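Local atomic coordinates of uncharacterized protein (Pseudomonas aeruginosa PAO1, PDB entry 4R1D), a protein that is probably a lipase of the alpha/beta hydrolase family, a calcium-binding toxin of the H2 type VI secretion system that its immunity partner Tli4 holds in complex. Residues A[61-66]-A[113-118]; A[181-186]-A[507-512]; A[346-351]-A[481-486]; A[47-52]-A[198-203]. One frame throughout, in Å; residues are numbered along the deposited sequence.

Contact 1. Residues A[61-66]-A[113-118]; sequences NLRNKA and VDDQGT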
loop_
_atom_site.group_PDB
_atom_site.type_symbol
_atom_site.label_atom_id
_atom_site.label_comp_id
_atom_site.label_asym_id
_atom_site.label_seq_id
_atom_site.Cartn_x
_atom_site.Cartn_y
_atom_site.Cartn_z
ATOM N N ASN A 61 6.292 -4.230 -2.072
ATOM C CA ASN A 61 7.201 -3.510 -1.174
ATOM C C ASN A 61 7.245 -2.028 -1.487
ATOM O O ASN A 61 7.234 -1.652 -2.658
ATOM C CB ASN A 61 8.612 -4.075 -1.317
ATOM C CG ASN A 61 8.680 -5.557 -1.017
ATOM O OD1 ASN A 61 8.040 -6.044 -0.083
ATOM N ND2 ASN A 61 9.469 -6.289 -1.810
ATOM N N LEU A 62 7.338 -1.186 -0.453
ATOM C CA LEU A 62 7.363 0.263 -0.646
ATOM C C LEU A 62 8.486 0.893 0.154
ATOM O O LEU A 62 8.844 0.412 1.234
ATOM C CB LEU A 62 6.053 0.911 -0.175
ATOM C CG LEU A 62 4.763 0.316 -0.731
ATOM C CD1 LEU A 62 3.572 0.958 -0.033
ATOM C CD2 LEU A 62 4.691 0.511 -2.250
ATOM N N ARG A 63 9.009 1.983 -0.380
ATOM C CA ARG A 63 9.977 2.789 0.333
ATOM C C ARG A 63 9.534 4.234 0.274
ATOM O O ARG A 63 8.759 4.615 -0.602
ATOM C CB ARG A 63 11.363 2.627 -0.296
ATOM C CG ARG A 63 11.431 3.119 -1.736
ATOM C CD ARG A 63 12.766 2.751 -2.368
ATOM N NE ARG A 63 12.854 3.257 -3.735
ATOM C CZ ARG A 63 13.566 2.682 -4.697
ATOM N NH1 ARG A 63 14.230 1.556 -4.451
ATOM N NH2 ARG A 63 13.591 3.213 -5.907
ATOM N N ASN A 64 10.025 5.047 1.203
ATOM C CA ASN A 64 9.696 6.473 1.186
ATOM C C ASN A 64 10.275 7.097 -0.088
ATOM O O ASN A 64 11.428 6.865 -0.429
ATOM C CB ASN A 64 10.235 7.165 2.452
ATOM C CG ASN A 64 9.949 8.665 2.478
ATOM O OD1 ASN A 64 10.652 9.448 1.835
ATOM N ND2 ASN A 64 8.926 9.078 3.253
ATOM N N LYS A 65 9.462 7.863 -0.805
ATOM C CA LYS A 65 9.837 8.382 -2.112
ATOM C C LYS A 65 10.998 9.374 -2.038
ATOM O O LYS A 65 11.841 9.424 -2.945
ATOM C CB LYS A 65 8.617 9.017 -2.794
ATOM C CG LYS A 65 8.835 9.404 -4.234
ATOM C CD LYS A 65 7.671 10.255 -4.770
ATOM C CE LYS A 65 6.346 9.572 -4.582
ATOM N NZ LYS A 65 5.239 10.199 -5.381
ATOM N N ALA A 66 11.053 10.146 -0.957
ATOM C CA ALA A 66 12.132 11.126 -0.776
ATOM C C ALA A 66 13.395 10.522 -0.191
ATOM O O ALA A 66 14.497 10.810 -0.668
ATOM C CB ALA A 66 11.669 12.296 0.094
ATOM N N VAL A 113 7.197 2.139 -5.234
ATOM C CA VAL A 113 7.608 0.743 -5.312
ATOM C C VAL A 113 9.089 0.563 -4.994
ATOM O O VAL A 113 9.929 1.336 -5.460
ATOM C CB VAL A 113 7.336 0.173 -6.703
ATOM C CG1 VAL A 113 7.912 -1.239 -6.824
ATOM C CG2 VAL A 113 5.837 0.196 -6.980
ATOM N N ASP A 114 9.390 -0.456 -4.193
ATOM C CA ASP A 114 10.760 -0.825 -3.830
ATOM C C ASP A 114 11.043 -2.195 -4.429
ATOM O O ASP A 114 10.447 -3.186 -4.011
ATOM C CB ASP A 114 10.913 -0.878 -2.301
ATOM C CG ASP A 114 12.316 -1.295 -1.852
ATOM O OD1 ASP A 114 13.207 -1.476 -2.713
ATOM O OD2 ASP A 114 12.535 -1.424 -0.624
ATOM N N ASP A 115 11.948 -2.246 -5.403
ATOM C CA ASP A 115 12.252 -3.497 -6.093
ATOM C C ASP A 115 13.417 -4.271 -5.486
ATOM O O ASP A 115 13.902 -5.239 -6.080
ATOM C CB ASP A 115 12.487 -3.254 -7.592
ATOM C CG ASP A 115 13.760 -2.481 -7.876
ATOM O OD1 ASP A 115 14.415 -2.007 -6.915
ATOM O OD2 ASP A 115 14.106 -2.352 -9.076
ATOM N N GLN A 116 13.856 -3.857 -4.297
ATOM C CA GLN A 116 15.035 -4.448 -3.677
ATOM C C GLN A 116 14.718 -5.476 -2.593
ATOM O O GLN A 116 15.553 -5.766 -1.733
ATOM C CB GLN A 116 15.943 -3.335 -3.133
ATOM C CG GLN A 116 16.400 -2.385 -4.227
ATOM C CD GLN A 116 17.362 -3.054 -5.198
ATOM O OE1 GLN A 116 17.190 -2.990 -6.416
ATOM N NE2 GLN A 116 18.380 -3.702 -4.655
ATOM N N GLY A 117 13.523 -6.061 -2.654
ATOM C CA GLY A 117 13.172 -7.135 -1.745
ATOM C C GLY A 117 13.886 -8.435 -2.071
ATOM O O GLY A 117 14.542 -8.562 -3.114
ATOM N N THR A 118 13.747 -9.408 -1.179
ATOM C CA THR A 118 14.371 -10.712 -1.358
ATOM C C THR A 118 13.655 -11.466 -2.476
ATOM O O THR A 118 12.471 -11.253 -2.706
ATOM C CB THR A 118 14.286 -11.542 -0.076
ATOM O OG1 THR A 118 12.913 -11.649 0.322
ATOM C CG2 THR A 118 15.106 -10.888 1.041
HETATM O O HOH W 1 10.459 -9.348 -2.135
HETATM O O HOH W 2 15.649 0.335 -6.643
HETATM O O HOH W 3 15.164 0.082 -2.342
#
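R63 brings its guanidinium up to the carboxylate of D114. NH1 of R63 stands 3.6 Å from OD1 of D114, a long salt bridge, and the two planes are turned 42° apart. Two waters lie at the guanidinium edge, in its plane. One bridges this pair, accepting from R63 NH1 and donating to D114 OD1; the other joins the same NH1 to D115 OD1. V113 O lies over one guanidinium face, 3.8 Å above the plane and offset toward its rim. The R63 and D114 side chains cross at about a right angle. D114 CG is anti to the backbone N (chi1 179°), which sets CG 4.1 Å from R63 CD. On the backbone, D114 N donates to N61 O at 2.9 Å. N61 ND2 passes G117 CA at 3.8 Å. A water links it to T118 O. N61 ND2 also bonds G137 O. Further out, E112 pairs with R63 NE and R73 with D114 OD2, so each charge has a second opposite partner. D114 OD1 accepts Q116 N at 2.9 Å from above the carboxylate plane. This is an Asx turn. It follows the antiparallel, non-hydrogen-bonded pair L62–V113 in a three-stranded sheet with strand 62-64 at its centre.

Contact 2. Residues A[181-186]-A[507-512]; sequences EEQGKV and APALAG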
loop_
_atom_site.group_PDB
_atom_site.type_symbol
_atom_site.label_atom_id
_atom_site.label_comp_id
_atom_site.label_asym_id
_atom_site.label_seq_id
_atom_site.Cartn_x
_atom_site.Cartn_y
_atom_site.Cartn_z
ATOM N N GLU A 181 -14.702 -25.005 -13.432
ATOM C CA GLU A 181 -15.151 -23.997 -14.408
ATOM C C GLU A 181 -16.674 -23.985 -14.482
ATOM O O GLU A 181 -17.292 -25.042 -14.602
ATOM C CB GLU A 181 -14.548 -24.264 -15.791
ATOM C CG GLU A 181 -14.377 -23.007 -16.661
ATOM C CD GLU A 181 -15.689 -22.408 -17.097
ATOM O OE1 GLU A 181 -16.507 -23.161 -17.668
ATOM O OE2 GLU A 181 -15.906 -21.192 -16.871
ATOM N N GLU A 182 -17.268 -22.796 -14.413
ATOM C CA GLU A 182 -18.721 -22.670 -14.257
ATOM C C GLU A 182 -19.482 -22.029 -15.420
ATOM O O GLU A 182 -20.709 -22.099 -15.449
ATOM C CB GLU A 182 -19.059 -21.918 -12.961
ATOM C CG GLU A 182 -18.648 -20.424 -12.971
ATOM C CD GLU A 182 -18.783 -19.776 -11.604
ATOM O OE1 GLU A 182 -19.731 -20.122 -10.873
ATOM O OE2 GLU A 182 -17.931 -18.933 -11.241
ATOM N N GLN A 183 -18.784 -21.409 -16.367
ATOM C CA GLN A 183 -19.469 -20.746 -17.484
ATOM C C GLN A 183 -19.870 -21.767 -18.550
ATOM O O GLN A 183 -20.894 -21.616 -19.211
ATOM C CB GLN A 183 -18.602 -19.647 -18.104
ATOM C CG GLN A 183 -18.091 -18.598 -17.117
ATOM C CD GLN A 183 -19.197 -17.768 -16.473
ATOM O OE1 GLN A 183 -19.963 -18.258 -15.632
ATOM N NE2 GLN A 183 -19.279 -16.501 -16.861
ATOM N N GLY A 184 -19.048 -22.798 -18.724
ATOM C CA GLY A 184 -19.379 -23.903 -19.606
ATOM C C GLY A 184 -19.095 -23.639 -21.070
ATOM O O GLY A 184 -19.532 -24.393 -21.935
ATOM N N LYS A 185 -18.358 -22.571 -21.350
ATOM C CA LYS A 185 -18.080 -22.182 -22.727
ATOM C C LYS A 185 -16.737 -22.740 -23.211
ATOM O O LYS A 185 -16.643 -23.302 -24.300
ATOM C CB LYS A 185 -18.157 -20.659 -22.883
ATOM C CG LYS A 185 -19.561 -20.089 -22.582
ATOM C CD LYS A 185 -19.630 -18.555 -22.640
ATOM C CE LYS A 185 -18.883 -17.885 -21.481
ATOM N NZ LYS A 185 -19.170 -16.410 -21.354
ATOM N N VAL A 186 -15.703 -22.612 -22.391
ATOM C CA VAL A 186 -14.374 -23.008 -22.834
ATOM C C VAL A 186 -14.151 -24.506 -22.722
ATOM O O VAL A 186 -14.814 -25.192 -21.952
ATOM C CB VAL A 186 -13.267 -22.252 -22.073
ATOM C CG1 VAL A 186 -13.416 -20.763 -22.273
ATOM C CG2 VAL A 186 -13.287 -22.612 -20.603
ATOM N N ALA A 507 -18.537 -12.326 -8.899
ATOM C CA ALA A 507 -19.086 -11.237 -9.714
ATOM C C ALA A 507 -18.672 -11.314 -11.187
ATOM O O ALA A 507 -19.493 -11.069 -12.080
ATOM C CB ALA A 507 -18.755 -9.863 -9.115
ATOM N N PRO A 508 -17.394 -11.641 -11.457
ATOM C CA PRO A 508 -16.987 -11.764 -12.861
ATOM C C PRO A 508 -17.802 -12.831 -13.608
ATOM O O PRO A 508 -18.199 -12.602 -14.749
ATOM C CB PRO A 508 -15.511 -12.156 -12.759
ATOM C CG PRO A 508 -15.047 -11.486 -11.461
ATOM C CD PRO A 508 -16.239 -11.697 -10.534
ATOM N N ALA A 509 -18.058 -13.970 -12.976
ATOM C CA ALA A 509 -18.881 -14.997 -13.611
ATOM C C ALA A 509 -20.268 -14.428 -13.907
ATOM O O ALA A 509 -20.794 -14.591 -15.003
ATOM C CB ALA A 509 -18.981 -16.239 -12.738
ATOM N N LEU A 510 -20.841 -13.729 -12.936
ATOM C CA LEU A 510 -22.167 -13.142 -13.131
ATOM C C LEU A 510 -22.193 -12.109 -14.259
ATOM O O LEU A 510 -23.217 -11.923 -14.918
ATOM C CB LEU A 510 -22.694 -12.540 -11.823
ATOM C CG LEU A 510 -22.946 -13.584 -10.729
ATOM C CD1 LEU A 510 -23.327 -12.952 -9.391
ATOM C CD2 LEU A 510 -24.018 -14.573 -11.181
ATOM N N ALA A 511 -21.064 -11.448 -14.494
ATOM C CA ALA A 511 -20.979 -10.426 -15.528
ATOM C C ALA A 511 -20.662 -11.028 -16.896
ATOM O O ALA A 511 -20.553 -10.311 -17.892
ATOM C CB ALA A 511 -19.950 -9.365 -15.157
ATOM N N GLY A 512 -20.491 -12.342 -16.933
ATOM C CA GLY A 512 -20.333 -13.062 -18.183
ATOM C C GLY A 512 -18.921 -13.189 -18.729
ATOM O O GLY A 512 -18.741 -13.211 -19.945
#
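A Schellman motif ends helix 507-510, and there A509 O meets the amide of Q183 from the loop 181-186. G512 has positive phi (88°) and sends its N back to A509 O at 3.0 Å. The same oxygen takes a second donor, Q183 NE2, at 3.1 Å. This bond lies in the carbonyl plane, on a lone pair, with an angle of 155° at the hydrogen. Two N-H groups thus hold one carbonyl of the last turn. The Q183 chain bends at chi2 (-64°), which brings CD against A509 O and CA. Its OE1 is 3.7 Å from A509 CB. NE2 also bonds V513 O, so the amide spans the helix end and the chain leaving it. E182 also meets A509: its OE2 is 3.3 Å from A509 CB and is itself bonded by Y431 OH and S516 OG. K185 NZ lies 3.5 Å from G512 O and bonds V513 O. Behind these, E181 steadies the loop, with OE2 accepting Q183 N and OE1 accepting G184 N at 2.8 Å. The contact is at the surface. The loop leads to helix 191-197, and E181 and E182 also tie it to S516 in strand 515-519, an outermost strand of the parallel sheet.

Contact 3. Residues A[346-351]-A[481-486]; sequences GQVLKD and GPLETG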
loop_
_atom_site.group_PDB
_atom_site.type_symbol
_atom_site.label_atom_id
_atom_site.label_comp_id
_atom_site.label_asym_id
_atom_site.label_seq_id
_atom_site.Cartn_x
_atom_site.Cartn_y
_atom_site.Cartn_z
ATOM N N GLY A 346 -30.280 -13.378 17.415
ATOM C CA GLY A 346 -29.750 -13.381 16.065
ATOM C C GLY A 346 -30.708 -12.832 15.027
ATOM O O GLY A 346 -30.439 -12.888 13.826
ATOM N N GLN A 347 -31.828 -12.287 15.487
ATOM C CA GLN A 347 -32.832 -11.754 14.583
ATOM C C GLN A 347 -32.535 -10.304 14.258
ATOM O O GLN A 347 -32.195 -9.515 15.145
ATOM C CB GLN A 347 -34.231 -11.881 15.187
ATOM C CG GLN A 347 -34.658 -13.318 15.421
ATOM C CD GLN A 347 -34.449 -14.192 14.198
ATOM O OE1 GLN A 347 -33.739 -15.201 14.255
ATOM N NE2 GLN A 347 -35.067 -13.812 13.082
ATOM N N VAL A 348 -32.664 -9.966 12.982
ATOM C CA VAL A 348 -32.365 -8.621 12.514
ATOM C C VAL A 348 -33.349 -7.632 13.125
ATOM O O VAL A 348 -34.561 -7.867 13.119
ATOM C CB VAL A 348 -32.434 -8.529 10.986
ATOM C CG1 VAL A 348 -32.231 -7.088 10.540
ATOM C CG2 VAL A 348 -31.401 -9.450 10.351
ATOM N N LEU A 349 -32.807 -6.537 13.649
ATOM C CA LEU A 349 -33.572 -5.511 14.345
ATOM C C LEU A 349 -34.353 -4.632 13.368
ATOM O O LEU A 349 -34.124 -4.685 12.166
ATOM C CB LEU A 349 -32.626 -4.653 15.180
ATOM C CG LEU A 349 -31.943 -5.402 16.324
ATOM C CD1 LEU A 349 -30.872 -4.533 16.998
ATOM C CD2 LEU A 349 -32.995 -5.861 17.335
ATOM N N LYS A 350 -35.279 -3.831 13.895
ATOM C CA LYS A 350 -36.075 -2.921 13.071
ATOM C C LYS A 350 -35.671 -1.481 13.343
ATOM O O LYS A 350 -35.348 -1.141 14.482
ATOM C CB LYS A 350 -37.566 -3.089 13.385
ATOM C CG LYS A 350 -38.317 -4.042 12.471
ATOM C CD LYS A 350 -37.580 -5.337 12.258
ATOM C CE LYS A 350 -38.447 -6.353 11.520
ATOM N NZ LYS A 350 -39.539 -6.877 12.384
ATOM N N ASP A 351 -35.699 -0.636 12.312
ATOM C CA ASP A 351 -35.382 0.786 12.494
ATOM C C ASP A 351 -36.621 1.632 12.790
ATOM O O ASP A 351 -37.707 1.104 13.028
ATOM C CB ASP A 351 -34.610 1.360 11.294
ATOM C CG ASP A 351 -35.427 1.389 10.011
ATOM O OD1 ASP A 351 -36.670 1.208 10.055
ATOM O OD2 ASP A 351 -34.815 1.604 8.948
ATOM N N GLY A 481 -20.391 -14.704 11.373
ATOM C CA GLY A 481 -21.585 -15.186 10.701
ATOM C C GLY A 481 -21.523 -16.687 10.509
ATOM O O GLY A 481 -20.636 -17.336 11.061
ATOM N N PRO A 482 -22.441 -17.250 9.701
ATOM C CA PRO A 482 -23.454 -16.542 8.912
ATOM C C PRO A 482 -24.699 -16.165 9.707
ATOM O O PRO A 482 -24.935 -16.681 10.801
ATOM C CB PRO A 482 -23.826 -17.570 7.841
ATOM C CG PRO A 482 -23.649 -18.874 8.521
ATOM C CD PRO A 482 -22.460 -18.700 9.435
ATOM N N LEU A 483 -25.492 -15.264 9.133
ATOM C CA LEU A 483 -26.730 -14.801 9.737
ATOM C C LEU A 483 -27.654 -15.983 10.045
ATOM O O LEU A 483 -27.715 -16.954 9.290
ATOM C CB LEU A 483 -27.425 -13.820 8.790
ATOM C CG LEU A 483 -28.471 -12.844 9.323
ATOM C CD1 LEU A 483 -27.864 -11.942 10.371
ATOM C CD2 LEU A 483 -29.033 -12.018 8.169
ATOM N N GLU A 484 -28.373 -15.884 11.160
ATOM C CA GLU A 484 -29.239 -16.959 11.636
ATOM C C GLU A 484 -30.311 -17.324 10.608
ATOM O O GLU A 484 -30.457 -18.490 10.231
ATOM C CB GLU A 484 -29.882 -16.561 12.968
ATOM C CG GLU A 484 -28.897 -16.442 14.138
ATOM C CD GLU A 484 -27.878 -15.309 13.982
ATOM O OE1 GLU A 484 -28.124 -14.364 13.194
ATOM O OE2 GLU A 484 -26.824 -15.365 14.661
ATOM N N THR A 485 -31.052 -16.317 10.158
ATOM C CA THR A 485 -32.082 -16.502 9.140
ATOM C C THR A 485 -31.667 -15.771 7.870
ATOM O O THR A 485 -31.652 -14.541 7.828
ATOM C CB THR A 485 -33.450 -15.962 9.613
ATOM O OG1 THR A 485 -33.817 -16.596 10.845
ATOM C CG2 THR A 485 -34.524 -16.225 8.565
ATOM N N GLY A 486 -31.330 -16.527 6.836
ATOM C CA GLY A 486 -30.799 -15.935 5.624
ATOM C C GLY A 486 -31.787 -15.778 4.487
ATOM O O GLY A 486 -32.807 -16.466 4.413
HETATM O O HOH W 4 -31.301 -13.605 11.109
#
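The flat carboxylate of E484 has the backbone of G346 over one face. G346 CA sits above CD of E484 at 3.4 Å, and G346 O lies on the same side. The amide of Q347 is met differently. T485 OG1 stands 3.7 Å from OE1 of Q347 and 3.8 Å from its NE2, and the two side chains cross obliquely. The residues belong to two surface loops beside a mixed four-stranded sheet. Loop 346-351 joins strands 339-342 and 358-359, and loop 481-486 follows strand 477-479.

OE1 of E484 is only 2.8 Å from G346 O. Both are acceptors, so the pair is not a hydrogen bond. Such closeness might raise the proton affinity of the carboxylate. OE2 has a long, weak ion pair with K446. The E484 chain bends at chi2 (66°), which turns CD back over the glycine. G346 has positive phi and no side chain, which lets CG and CD of E484 lie close against its CA.

Next to the polar part, CG2 of V348 touches CD2 of L483 at 4.1 Å, and these side chains cross at about a right angle. Both also rest on C342 of strand 339-342. Each loop has one backbone N held by an aspartate: Q347 N by D343 and L483 N by D442. No direct hydrogen bond joins the two segments. A water does so instead, donating to G346 O at 2.9 Å and accepting from T485 N at 2.9 Å.

Contact 4. Residues A[47-52]-A[198-203]; sequences APLPVI and SRYQFD. With CA (calcium ion), chain C.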
loop_
_atom_site.group_PDB
_atom_site.type_symbol
_atom_site.label_atom_id
_atom_site.label_comp_id
_atom_site.label_asym_id
_atom_site.label_seq_id
_atom_site.Cartn_x
_atom_site.Cartn_y
_atom_site.Cartn_z
ATOM N N ALA A 47 9.837 -14.982 -30.735
ATOM C CA ALA A 47 8.511 -14.385 -30.674
ATOM C C ALA A 47 8.143 -14.205 -29.208
ATOM O O ALA A 47 7.416 -15.023 -28.637
ATOM C CB ALA A 47 7.498 -15.266 -31.373
ATOM N N PRO A 48 8.676 -13.146 -28.580
ATOM C CA PRO A 48 8.453 -12.948 -27.146
ATOM C C PRO A 48 7.005 -12.616 -26.846
ATOM O O PRO A 48 6.363 -11.897 -27.613
ATOM C CB PRO A 48 9.361 -11.760 -26.809
ATOM C CG PRO A 48 9.552 -11.053 -28.108
ATOM C CD PRO A 48 9.556 -12.115 -29.152
ATOM N N LEU A 49 6.499 -13.151 -25.736
ATOM C CA LEU A 49 5.133 -12.900 -25.302
ATOM C C LEU A 49 5.189 -12.653 -23.798
ATOM O O LEU A 49 5.136 -13.596 -23.007
ATOM C CB LEU A 49 4.242 -14.112 -25.616
ATOM C CG LEU A 49 2.730 -13.933 -25.462
ATOM C CD1 LEU A 49 2.314 -12.635 -26.089
ATOM C CD2 LEU A 49 1.950 -15.100 -26.091
ATOM N N PRO A 50 5.325 -11.383 -23.389
ATOM C CA PRO A 50 5.499 -11.138 -21.955
ATOM C C PRO A 50 4.250 -11.445 -21.138
ATOM O O PRO A 50 3.148 -11.108 -21.545
ATOM C CB PRO A 50 5.819 -9.632 -21.883
ATOM C CG PRO A 50 6.328 -9.286 -23.230
ATOM C CD PRO A 50 5.509 -10.155 -24.177
ATOM N N VAL A 51 4.457 -12.086 -19.995
ATOM C CA VAL A 51 3.411 -12.301 -19.008
ATOM C C VAL A 51 3.655 -11.308 -17.876
ATOM O O VAL A 51 4.693 -11.361 -17.235
ATOM C CB VAL A 51 3.450 -13.738 -18.479
ATOM C CG1 VAL A 51 2.447 -13.931 -17.345
ATOM C CG2 VAL A 51 3.157 -14.719 -19.634
ATOM N N ILE A 52 2.698 -10.411 -17.635
ATOM C CA ILE A 52 2.854 -9.376 -16.623
ATOM C C ILE A 52 2.076 -9.778 -15.379
ATOM O O ILE A 52 0.851 -9.872 -15.414
ATOM C CB ILE A 52 2.282 -8.022 -17.104
ATOM C CG1 ILE A 52 2.747 -7.699 -18.528
ATOM C CG2 ILE A 52 2.666 -6.898 -16.118
ATOM C CD1 ILE A 52 4.256 -7.574 -18.691
ATOM N N SER A 198 3.882 -23.161 -27.958
ATOM C CA SER A 198 5.314 -23.424 -27.818
ATOM C C SER A 198 6.152 -22.609 -28.800
ATOM O O SER A 198 7.371 -22.561 -28.697
ATOM C CB SER A 198 5.621 -24.912 -27.990
ATOM O OG SER A 198 5.553 -25.299 -29.357
ATOM N N ARG A 199 5.493 -21.968 -29.754
ATOM C CA ARG A 199 6.197 -21.133 -30.713
ATOM C C ARG A 199 6.611 -19.797 -30.116
ATOM O O ARG A 199 7.409 -19.071 -30.708
ATOM C CB ARG A 199 5.356 -20.949 -31.974
ATOM C CG ARG A 199 5.064 -22.289 -32.642
ATOM C CD ARG A 199 4.509 -22.128 -34.039
ATOM N NE ARG A 199 3.139 -22.623 -34.166
ATOM C CZ ARG A 199 2.808 -23.829 -34.623
ATOM N NH1 ARG A 199 3.750 -24.687 -35.000
ATOM N NH2 ARG A 199 1.529 -24.178 -34.700
ATOM N N TYR A 200 6.084 -19.487 -28.933
ATOM C CA TYR A 200 6.365 -18.207 -28.278
ATOM C C TYR A 200 7.318 -18.349 -27.099
ATOM O O TYR A 200 7.367 -19.394 -26.464
ATOM C CB TYR A 200 5.070 -17.562 -27.793
ATOM C CG TYR A 200 4.128 -17.213 -28.905
ATOM C CD1 TYR A 200 4.173 -15.966 -29.517
ATOM C CD2 TYR A 200 3.200 -18.137 -29.360
ATOM C CE1 TYR A 200 3.307 -15.646 -30.547
ATOM C CE2 TYR A 200 2.334 -17.827 -30.383
ATOM C CZ TYR A 200 2.393 -16.585 -30.974
ATOM O OH TYR A 200 1.522 -16.290 -31.993
ATOM N N GLN A 201 8.086 -17.296 -26.819
ATOM C CA GLN A 201 8.928 -17.275 -25.626
ATOM C C GLN A 201 8.269 -16.422 -24.548
ATOM O O GLN A 201 8.172 -15.195 -24.678
ATOM C CB GLN A 201 10.330 -16.738 -25.942
ATOM C CG GLN A 201 11.136 -17.607 -26.907
ATOM C CD GLN A 201 10.696 -17.454 -28.356
ATOM O OE1 GLN A 201 10.034 -16.483 -28.713
ATOM N NE2 GLN A 201 11.061 -18.417 -29.195
ATOM N N PHE A 202 7.797 -17.071 -23.490
ATOM C CA PHE A 202 7.120 -16.358 -22.421
ATOM C C PHE A 202 8.158 -15.966 -21.389
ATOM O O PHE A 202 9.049 -16.746 -21.084
ATOM C CB PHE A 202 6.068 -17.244 -21.765
ATOM C CG PHE A 202 5.003 -17.728 -22.709
ATOM C CD1 PHE A 202 3.802 -17.042 -22.832
ATOM C CD2 PHE A 202 5.202 -18.867 -23.480
ATOM C CE1 PHE A 202 2.818 -17.488 -23.700
ATOM C CE2 PHE A 202 4.218 -19.316 -24.355
ATOM C CZ PHE A 202 3.027 -18.630 -24.458
ATOM N N ASP A 203 8.046 -14.752 -20.868
ATOM C CA ASP A 203 8.866 -14.289 -19.748
ATOM C C ASP A 203 7.938 -13.591 -18.757
ATOM O O ASP A 203 7.109 -12.774 -19.163
ATOM C CB ASP A 203 9.882 -13.248 -20.215
ATOM C CG ASP A 203 11.043 -13.845 -20.995
ATOM O OD1 ASP A 203 11.392 -15.023 -20.783
ATOM O OD2 ASP A 203 11.634 -13.103 -21.809
HETATM CA CA CA C . 11.164 -17.407 -20.185
HETATM O O HOH W 5 13.624 -17.011 -19.539
HETATM O O HOH W 6 12.291 -17.624 -22.560
#
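L49 and F202 make the tight part of the contact. Their side chains lie side by side and point the same way, with L49 CD2 3.5 Å from F202 CE1. The same methyl stands over one face of the Y200 ring, 4.1 Å from CG. L49 CG is anti to the backbone N (chi1 -169°), which sets it 4.0 Å from F202 CE1. V51 CG2 reaches the edge of the F202 ring near its plane, 4.0 Å from CD1. A47 O lies at the edge of the Y200 ring, and A47 CB touches CD1 of that ring. V552 and T556 of helix 542-556 pack on the F202 side chain, and T556 also touches L49 and Y200.

Three backbone bonds join the strands: Q201 N to A47 O, L49 N to Q201 O, and V51 N to D203 O. The strands run parallel, their axes 26° apart. They belong to the six-stranded parallel sheet of the alpha/beta hydrolase fold, with strand 201-206 at one border of the sheet.

P48, P50, Q201 and D203 point to the other face, where Y234 of helix 215-238 touches both prolines. On the side of strand 201-206 away from strand 48-54, the apolar packing gives way to a calcium ion. It is bound by F202 O at 2.4 Å, D203 OD1 at 2.5 Å and two waters, with E152 and D156 completing the site. D203 OD2 instead bonds Y234 OH. The strand pairing is loose at D203 N, which is buried and has no partner in the model, while L49 O stands 3.8 Å from it.

Contact 4 and contact 1 are partly buried; contacts 2 and 3 lie at the surface. Contacts 4 and 2 lie at opposite borders of one parallel sheet, on strands 48-54 and 201-206 and beside strand 515-519. Contact 1 is part of a three-stranded sheet; contact 3 joins loops next to a mixed sheet, and their centres are 45 Å apart. Contact 1 lies in the chain between the two halves of contact 4, yet their nearest atoms stay about 12 Å apart. Chemistry follows place. Contact 4 is apolar on one face and metal-bound at its border. Contact 1 rests on charges and water. Contact 2 uses a side-chain amide on a helix end, and contact 3 a bridging water and a small apolar touch.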